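Local coordinates for protein endo-1,4-beta-xylanase (Uncultured bacterium, PDB 7AX7) that uses a bound cobalt ion to remove acetyl groups from acetylated xylan, as the family 4 carbohydrate esterase domain of a multidomain bacterial xylanase, at residues 19-24 / 163-168; 123-128 / 137-142; 171-174 / 178-181. All blocks are in the same frame, centred on the assembly; numbering follows the deposited sequence.

Contact 1: 19-24 / 163-168; sequences SDVLDI and QALPQI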
loop_
_atom_site.group_PDB
_atom_site.type_symbol
_atom_site.label_atom_id
_atom_site.label_comp_id
_atom_site.label_asym_id
_atom_site.label_seq_id
_atom_site.Cartn_x
_atom_site.Cartn_y
_atom_site.Cartn_z
ATOM N N SER A 19 -7.274 -4.746 11.113
ATOM C CA SER A 19 -7.177 -4.377 12.523
ATOM C C SER A 19 -6.035 -5.111 13.210
ATOM O O SER A 19 -5.384 -4.559 14.106
ATOM C CB SER A 19 -8.499 -4.660 13.235
ATOM O OG SER A 19 -9.524 -3.855 12.692
ATOM N N ASP A 20 -5.783 -6.360 12.814
ATOM C CA ASP A 20 -4.664 -7.104 13.385
ATOM C C ASP A 20 -3.333 -6.544 12.900
ATOM O O ASP A 20 -2.352 -6.517 13.654
ATOM C CB ASP A 20 -4.781 -8.587 13.029
ATOM C CG ASP A 20 -6.047 -9.226 13.588
ATOM O OD1 ASP A 20 -6.376 -8.993 14.771
ATOM O OD2 ASP A 20 -6.712 -9.962 12.837
ATOM N N VAL A 21 -3.276 -6.114 11.634
ATOM C CA VAL A 21 -2.074 -5.455 11.144
ATOM C C VAL A 21 -1.818 -4.191 11.955
ATOM O O VAL A 21 -0.690 -3.936 12.402
ATOM C CB VAL A 21 -2.201 -5.164 9.632
ATOM C CG1 VAL A 21 -1.037 -4.303 9.132
ATOM C CG2 VAL A 21 -2.278 -6.475 8.832
ATOM N N LEU A 22 -2.874 -3.407 12.203
ATOM C CA LEU A 22 -2.726 -2.155 12.941
ATOM C C LEU A 22 -2.243 -2.397 14.367
ATOM O O LEU A 22 -1.395 -1.652 14.878
ATOM C CB LEU A 22 -4.056 -1.403 12.955
ATOM C CG LEU A 22 -4.556 -0.866 11.611
ATOM C CD1 LEU A 22 -5.938 -0.290 11.811
ATOM C CD2 LEU A 22 -3.586 0.186 11.029
ATOM N N ASP A 23 -2.806 -3.405 15.038
ATOM C CA ASP A 23 -2.350 -3.750 16.380
ATOM C C ASP A 23 -0.841 -3.912 16.410
ATOM O O ASP A 23 -0.170 -3.419 17.322
ATOM C CB ASP A 23 -3.024 -5.038 16.858
ATOM C CG ASP A 23 -4.501 -4.857 17.166
ATOM O OD1 ASP A 23 -4.970 -3.700 17.260
ATOM O OD2 ASP A 23 -5.192 -5.888 17.308
ATOM N N ILE A 24 -0.290 -4.587 15.396
ATOM C CA ILE A 24 1.147 -4.842 15.349
ATOM C C ILE A 24 1.910 -3.557 15.024
ATOM O O ILE A 24 2.917 -3.232 15.665
ATOM C CB ILE A 24 1.444 -5.959 14.334
ATOM C CG1 ILE A 24 0.896 -7.298 14.846
ATOM C CG2 ILE A 24 2.938 -6.026 14.007
ATOM C CD1 ILE A 24 0.713 -8.347 13.734
ATOM N N GLN A 163 0.865 -13.053 10.981
ATOM C CA GLN A 163 1.860 -13.803 11.742
ATOM C C GLN A 163 3.275 -13.373 11.379
ATOM O O GLN A 163 4.151 -13.306 12.245
ATOM C CB GLN A 163 1.691 -15.306 11.506
ATOM C CG GLN A 163 0.447 -15.903 12.116
ATOM C CD GLN A 163 0.223 -17.345 11.666
ATOM O OE1 GLN A 163 -0.220 -17.603 10.537
ATOM N NE2 GLN A 163 0.542 -18.287 12.540
ATOM N N ALA A 164 3.511 -13.068 10.103
ATOM C CA ALA A 164 4.849 -12.726 9.628
ATOM C C ALA A 164 5.279 -11.326 10.042
ATOM O O ALA A 164 6.475 -11.079 10.208
ATOM C CB ALA A 164 4.902 -12.847 8.105
ATOM N N LEU A 165 4.333 -10.403 10.216
ATOM C CA LEU A 165 4.698 -8.996 10.342
ATOM C C LEU A 165 5.612 -8.684 11.535
ATOM O O LEU A 165 6.528 -7.857 11.374
ATOM C CB LEU A 165 3.417 -8.154 10.386
ATOM C CG LEU A 165 3.609 -6.637 10.320
ATOM C CD1 LEU A 165 4.344 -6.227 9.046
ATOM C CD2 LEU A 165 2.275 -5.921 10.415
ATOM N N PRO A 166 5.444 -9.274 12.725
ATOM C CA PRO A 166 6.358 -8.902 13.820
ATOM C C PRO A 166 7.819 -9.192 13.518
ATOM O O PRO A 166 8.667 -8.333 13.788
ATOM C CB PRO A 166 5.823 -9.714 15.009
ATOM C CG PRO A 166 4.337 -9.768 14.732
ATOM C CD PRO A 166 4.292 -10.043 13.232
ATOM N N GLN A 167 8.140 -10.366 12.955
ATOM C CA GLN A 167 9.527 -10.650 12.583
ATOM C C GLN A 167 10.030 -9.669 11.535
ATOM O O GLN A 167 11.205 -9.283 11.548
ATOM C CB GLN A 167 9.671 -12.076 12.044
ATOM C CG GLN A 167 9.572 -13.199 13.075
ATOM C CD GLN A 167 9.510 -14.592 12.420
ATOM O OE1 GLN A 167 8.441 -15.199 12.328
ATOM N NE2 GLN A 167 10.659 -15.092 11.972
ATOM N N ILE A 168 9.173 -9.300 10.584
ATOM C CA ILE A 168 9.589 -8.377 9.533
ATOM C C ILE A 168 9.995 -7.035 10.133
ATOM O O ILE A 168 11.067 -6.503 9.828
ATOM C CB ILE A 168 8.480 -8.212 8.475
ATOM C CG1 ILE A 168 8.262 -9.527 7.711
ATOM C CG2 ILE A 168 8.844 -7.058 7.493
ATOM C CD1 ILE A 168 6.995 -9.542 6.836
#
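Ile24 presents two branches to helix 159-174. Its CG2 methyl mainly meets the branched end of Leu165, with Ile24 CG2 3.7 Å from Leu165 CD2, and also comes near Pro166 CG, while the longer arm lays Ile24 CD1 against the ring of Pro166, 4.0 Å from Pro166 CD. The arrangement follows from the first torsion: CG1 lies opposite the carbonyl carbon (chi1 -68°), which puts CG2 opposite the backbone N, and a beta-branched isoleucine can thus reach both neighbours. Leu165 reaches across with CG trans to its own N (chi1 -172°), and its CD2 methyl settles between Ile24 and Val21. Val21 adds one methyl from the side, its CG1 standing 3.9 Å from Leu165 CD2, the two side chains crossing nearly at right angles.

The ring of Pro166 gives Ile24 CD1 a rigid apolar surface, at the cost of the N-H bond to the preceding turn, and the helix is kinked here. No hydrogen bond links the segments. Val162, a turn before Leu165, and Ile169, about a turn after it, also touch Ile24 and extend the apolar seam. The segment axes approach to 9.9 Å and run nearly parallel, with a signed crossing angle of -21°, as expected of neighbouring helices on the outside of the parallel-stranded, barrel-like NodB homology fold of polysaccharide deacetylases.

Contact 2: 123-128 / 137-142; sequences LINDSE and VNNALG. Unlike the reference sequence in segment 123-128: Ser127 (reference Trp).
Ile124 and Asn139 meet where the loop after strand 118-123 passes helix 133-143, with Ile124 CB 3.8 Å from Asn139 CB. Beyond this apolar touch the asparagine turns its amide back to the loop: Asn139 ND2 donates to Ile124 O at 3.3 Å. The bond is long but nearly straight at the hydrogen (171°). The acceptor lies almost in the plane of the Asn139 amide, whereas the donor stands well above the carbonyl plane of Ile124, 52° out of it. Asparagine fits this partly exposed place because it has a short chain whose NH2 can give one hydrogen to Ile124 O and the other to a water.

The 123-128 loop links strand 118-123 to helix 133-143 in the parallel NodB homology fold, and this contact packs the loop against that helix. Ile124 contributes its buried CG2, which lies over the helix backbone, 3.9 Å from Ala140 N, and reaches Ala140 CB at 4.2 Å. Its CG1 takes the space between backbone N and carbonyl carbon (chi1 75°), leaving CG2 opposite the carbonyl carbon and turned to the helix. Alanine's single methyl permits this close approach, and Ala140 also packs on Ile168 of helix 159-174. At the exposed margin a water accepts from Asn139 ND2 at 2.8 Å and gives a weak bond to Asn125 OD1; the two amide planes stand nearly perpendicular.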
loop_
_atom_site.group_PDB
_atom_site.type_symbol
_atom_site.label_atom_id
_atom_site.label_comp_id
_atom_site.label_asym_id
_atom_site.label_seq_id
_atom_site.Cartn_x
_atom_site.Cartn_y
_atom_site.Cartn_z
ATOM N N LEU A 123 7.069 -7.435 -4.506
ATOM C CA LEU A 123 6.091 -8.387 -3.996
ATOM C C LEU A 123 6.776 -9.398 -3.092
ATOM O O LEU A 123 7.933 -9.767 -3.311
ATOM C CB LEU A 123 5.395 -9.132 -5.135
ATOM C CG LEU A 123 4.892 -8.346 -6.343
ATOM C CD1 LEU A 123 4.211 -9.284 -7.341
ATOM C CD2 LEU A 123 3.957 -7.242 -5.896
ATOM N N ILE A 124 6.060 -9.836 -2.057
ATOM C CA ILE A 124 6.534 -10.920 -1.207
ATOM C C ILE A 124 5.660 -12.158 -1.344
ATOM O O ILE A 124 5.787 -13.089 -0.549
ATOM C CB ILE A 124 6.653 -10.486 0.265
ATOM C CG1 ILE A 124 5.280 -10.382 0.910
ATOM C CG2 ILE A 124 7.418 -9.151 0.384
ATOM C CD1 ILE A 124 5.334 -10.405 2.431
ATOM N N ASN A 125 4.776 -12.189 -2.345
ATOM C CA ASN A 125 3.950 -13.358 -2.659
ATOM C C ASN A 125 3.101 -13.786 -1.468
ATOM O O ASN A 125 2.928 -14.979 -1.214
ATOM C CB ASN A 125 4.799 -14.540 -3.152
ATOM C CG ASN A 125 5.898 -14.123 -4.120
ATOM O OD1 ASN A 125 7.057 -14.517 -3.958
ATOM N ND2 ASN A 125 5.543 -13.331 -5.135
ATOM N N ASP A 126 2.551 -12.814 -0.736
ATOM C CA ASP A 126 1.697 -13.099 0.414
ATOM C C ASP A 126 0.215 -13.045 0.057
ATOM O O ASP A 126 -0.620 -12.692 0.901
ATOM C CB ASP A 126 1.999 -12.145 1.567
ATOM C CG ASP A 126 1.411 -10.766 1.356
ATOM O OD1 ASP A 126 1.442 -10.275 0.211
ATOM O OD2 ASP A 126 0.904 -10.183 2.333
ATOM N N SER A 127 -0.128 -13.372 -1.192
ATOM C CA SER A 127 -1.521 -13.525 -1.581
ATOM C C SER A 127 -1.955 -14.986 -1.640
ATOM O O SER A 127 -3.158 -15.259 -1.663
ATOM C CB SER A 127 -1.780 -12.844 -2.937
ATOM O OG SER A 127 -1.237 -13.579 -4.023
ATOM N N GLU A 128 -1.009 -15.920 -1.636
ATOM C CA GLU A 128 -1.279 -17.348 -1.721
ATOM C C GLU A 128 -0.961 -18.004 -0.382
ATOM O O GLU A 128 0.123 -17.790 0.177
ATOM C CB GLU A 128 -0.444 -17.983 -2.835
ATOM C CG GLU A 128 -0.882 -19.372 -3.237
ATOM C CD GLU A 128 -1.564 -19.387 -4.591
ATOM O OE1 GLU A 128 -2.798 -19.186 -4.645
ATOM O OE2 GLU A 128 -0.859 -19.584 -5.605
ATOM N N VAL A 137 8.267 -13.699 5.828
ATOM C CA VAL A 137 9.298 -12.991 6.582
ATOM C C VAL A 137 10.554 -12.833 5.734
ATOM O O VAL A 137 11.070 -11.725 5.553
ATOM C CB VAL A 137 9.601 -13.733 7.900
ATOM C CG1 VAL A 137 10.866 -13.186 8.556
ATOM C CG2 VAL A 137 8.399 -13.672 8.865
ATOM N N ASN A 138 11.064 -13.946 5.193
ATOM C CA ASN A 138 12.345 -13.900 4.492
ATOM C C ASN A 138 12.248 -13.098 3.196
ATOM O O ASN A 138 13.187 -12.384 2.832
ATOM C CB ASN A 138 12.851 -15.320 4.227
ATOM C CG ASN A 138 13.210 -16.053 5.513
ATOM O OD1 ASN A 138 13.487 -15.426 6.535
ATOM N ND2 ASN A 138 13.197 -17.375 5.469
ATOM N N ASN A 139 11.117 -13.187 2.491
ATOM C CA ASN A 139 10.962 -12.398 1.273
ATOM C C ASN A 139 10.977 -10.903 1.581
ATOM O O ASN A 139 11.582 -10.117 0.846
ATOM C CB ASN A 139 9.676 -12.798 0.541
ATOM C CG ASN A 139 9.758 -14.194 -0.056
ATOM O OD1 ASN A 139 10.841 -14.779 -0.139
ATOM N ND2 ASN A 139 8.617 -14.730 -0.481
ATOM N N ALA A 140 10.321 -10.490 2.665
ATOM C CA ALA A 140 10.322 -9.078 3.034
ATOM C C ALA A 140 11.717 -8.614 3.438
ATOM O O ALA A 140 12.172 -7.543 3.015
ATOM C CB ALA A 140 9.319 -8.828 4.166
ATOM N N LEU A 141 12.410 -9.405 4.266
ATOM C CA LEU A 141 13.754 -9.033 4.693
ATOM C C LEU A 141 14.730 -9.007 3.523
ATOM O O LEU A 141 15.639 -8.167 3.490
ATOM C CB LEU A 141 14.250 -9.993 5.777
ATOM C CG LEU A 141 13.491 -9.912 7.105
ATOM C CD1 LEU A 141 13.993 -10.953 8.098
ATOM C CD2 LEU A 141 13.609 -8.530 7.693
ATOM N N GLY A 142 14.560 -9.916 2.558
ATOM C CA GLY A 142 15.436 -9.942 1.407
ATOM C C GLY A 142 15.145 -8.866 0.385
ATOM O O GLY A 142 16.004 -8.571 -0.445
HETATM O O HOH W 1 8.205 -17.018 -1.960
#

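Contact 3: 171-174 / 178-181; sequences GLKN and TFVT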
loop_
_atom_site.group_PDB
_atom_site.type_symbol
_atom_site.label_atom_id
_atom_site.label_comp_id
_atom_site.label_asym_id
_atom_site.label_seq_id
_atom_site.Cartn_x
_atom_site.Cartn_y
_atom_site.Cartn_z
ATOM N N GLY A 171 13.073 -7.312 12.379
ATOM C CA GLY A 171 14.277 -7.600 11.616
ATOM C C GLY A 171 14.780 -6.401 10.835
ATOM O O GLY A 171 15.991 -6.185 10.719
ATOM N N LEU A 172 13.863 -5.600 10.291
ATOM C CA LEU A 172 14.297 -4.440 9.523
ATOM C C LEU A 172 14.880 -3.364 10.438
ATOM O O LEU A 172 15.878 -2.721 10.090
ATOM C CB LEU A 172 13.134 -3.908 8.679
ATOM C CG LEU A 172 12.752 -4.831 7.504
ATOM C CD1 LEU A 172 11.504 -4.355 6.792
ATOM C CD2 LEU A 172 13.902 -4.962 6.524
ATOM N N LYS A 173 14.273 -3.151 11.609
ATOM C CA LYS A 173 14.876 -2.258 12.595
ATOM C C LYS A 173 16.266 -2.741 12.987
ATOM O O LYS A 173 17.208 -1.944 13.089
ATOM C CB LYS A 173 13.983 -2.153 13.837
ATOM C CG LYS A 173 12.672 -1.429 13.600
ATOM C CD LYS A 173 11.991 -1.059 14.912
ATOM C CE LYS A 173 10.671 -0.336 14.658
ATOM N NZ LYS A 173 10.312 0.563 15.792
ATOM N N ASN A 174 16.413 -4.052 13.204
ATOM C CA ASN A 174 17.715 -4.626 13.531
ATOM C C ASN A 174 18.743 -4.340 12.443
ATOM O O ASN A 174 19.947 -4.306 12.715
ATOM C CB ASN A 174 17.556 -6.130 13.751
ATOM C CG ASN A 174 18.849 -6.805 14.157
ATOM O OD1 ASN A 174 19.489 -7.465 13.345
ATOM N ND2 ASN A 174 19.234 -6.648 15.421
ATOM N N THR A 178 14.317 2.577 8.789
ATOM C CA THR A 178 13.310 3.442 9.379
ATOM C C THR A 178 12.059 3.335 8.521
ATOM O O THR A 178 12.145 3.427 7.294
ATOM C CB THR A 178 13.802 4.890 9.438
ATOM O OG1 THR A 178 14.884 4.989 10.380
ATOM C CG2 THR A 178 12.666 5.824 9.852
ATOM N N PHE A 179 10.908 3.127 9.151
ATOM C CA PHE A 179 9.671 2.920 8.410
ATOM C C PHE A 179 8.997 4.253 8.119
ATOM O O PHE A 179 8.901 5.120 8.992
ATOM C CB PHE A 179 8.723 2.005 9.184
ATOM C CG PHE A 179 9.206 0.592 9.274
ATOM C CD1 PHE A 179 8.953 -0.304 8.253
ATOM C CD2 PHE A 179 9.934 0.164 10.374
ATOM C CE1 PHE A 179 9.414 -1.611 8.331
ATOM C CE2 PHE A 179 10.395 -1.134 10.456
ATOM C CZ PHE A 179 10.134 -2.023 9.441
ATOM N N VAL A 180 8.540 4.414 6.874
ATOM C CA VAL A 180 7.893 5.639 6.426
ATOM C C VAL A 180 6.686 5.282 5.570
ATOM O O VAL A 180 6.596 4.187 5.011
ATOM C CB VAL A 180 8.861 6.544 5.632
ATOM C CG1 VAL A 180 10.021 7.021 6.529
ATOM C CG2 VAL A 180 9.397 5.813 4.400
ATOM N N THR A 181 5.748 6.226 5.477
ATOM C CA THR A 181 4.700 6.123 4.474
ATOM C C THR A 181 5.289 6.419 3.096
ATOM O O THR A 181 6.414 6.910 2.969
ATOM C CB THR A 181 3.552 7.095 4.766
ATOM O OG1 THR A 181 4.005 8.448 4.575
ATOM C CG2 THR A 181 3.032 6.929 6.206
#
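The helix-to-strand half of a beta-alpha-beta crossover in the parallel NodB homology fold is packed here. The crossover runs from strand 148-153 through helix 159-174 to strand 177-179, with strand 4-11 lying between the two strands and paired with both; after the helix the chain turns back and enters the sheet as strand 177-179. The aromatic ring of Phe179 fills the angle between the helix and the strand. Its CB leaves the strand across the line to the helix, but the ring swings nearer, with CG opposite the carbonyl carbon (chi1 -69°), and its far end reaches Leu172 and Lys173. Leu172 CB comes to the ring obliquely, 3.6 Å from Phe179 CZ, and Leu172 CD1 lies 3.8 Å from Phe179 CE1. The two side chains cross at about a right angle. Leucine suits this buried place because it is apolar and both its CB and its CD1 reach the ring.

Phenylalanine is long enough to span from the sheet to the helix and has no polar atom to satisfy inside. Leu8 of strand 4-11 and Val30 also pack on it. Replacing Phe179 by an alanine would probably open a gap between Leu172 and the strand and deprive the aliphatic part of Lys173 of the ring edge it packs against. The lysine serves both environments at the boundary, with its apolar stem beside the ring and its extended chain carrying the ammonium group to Tyr28 O, with which Lys173 NZ makes a hydrogen bond. Near the plane of the ring, at its edge, Lys173 CG stands 3.9 Å from Phe179 CE2.

Helix 159-174 joins the three sites. Contact 1 uses its middle against helix 16-28, and contact 3 uses its last turn against strand 177-179, their centres about 13 Å apart. Contact 2, nested in the chain between the two segments of contact 1, packs against the same helix: Ile168 CD1 lies 3.6 Å from Ala140 CB, and Leu141 CD2 is 3.8 Å from Leu172 CD2, linking it to contact 3. The cobalt ion, held by Asp12, His62 and His66, is about 13 Å from the side chain of Ile124. In the same loop, Asp126 hydrogen-bonds His153 and Thr161, tying the loop to strand 148-153 and helix 159-174.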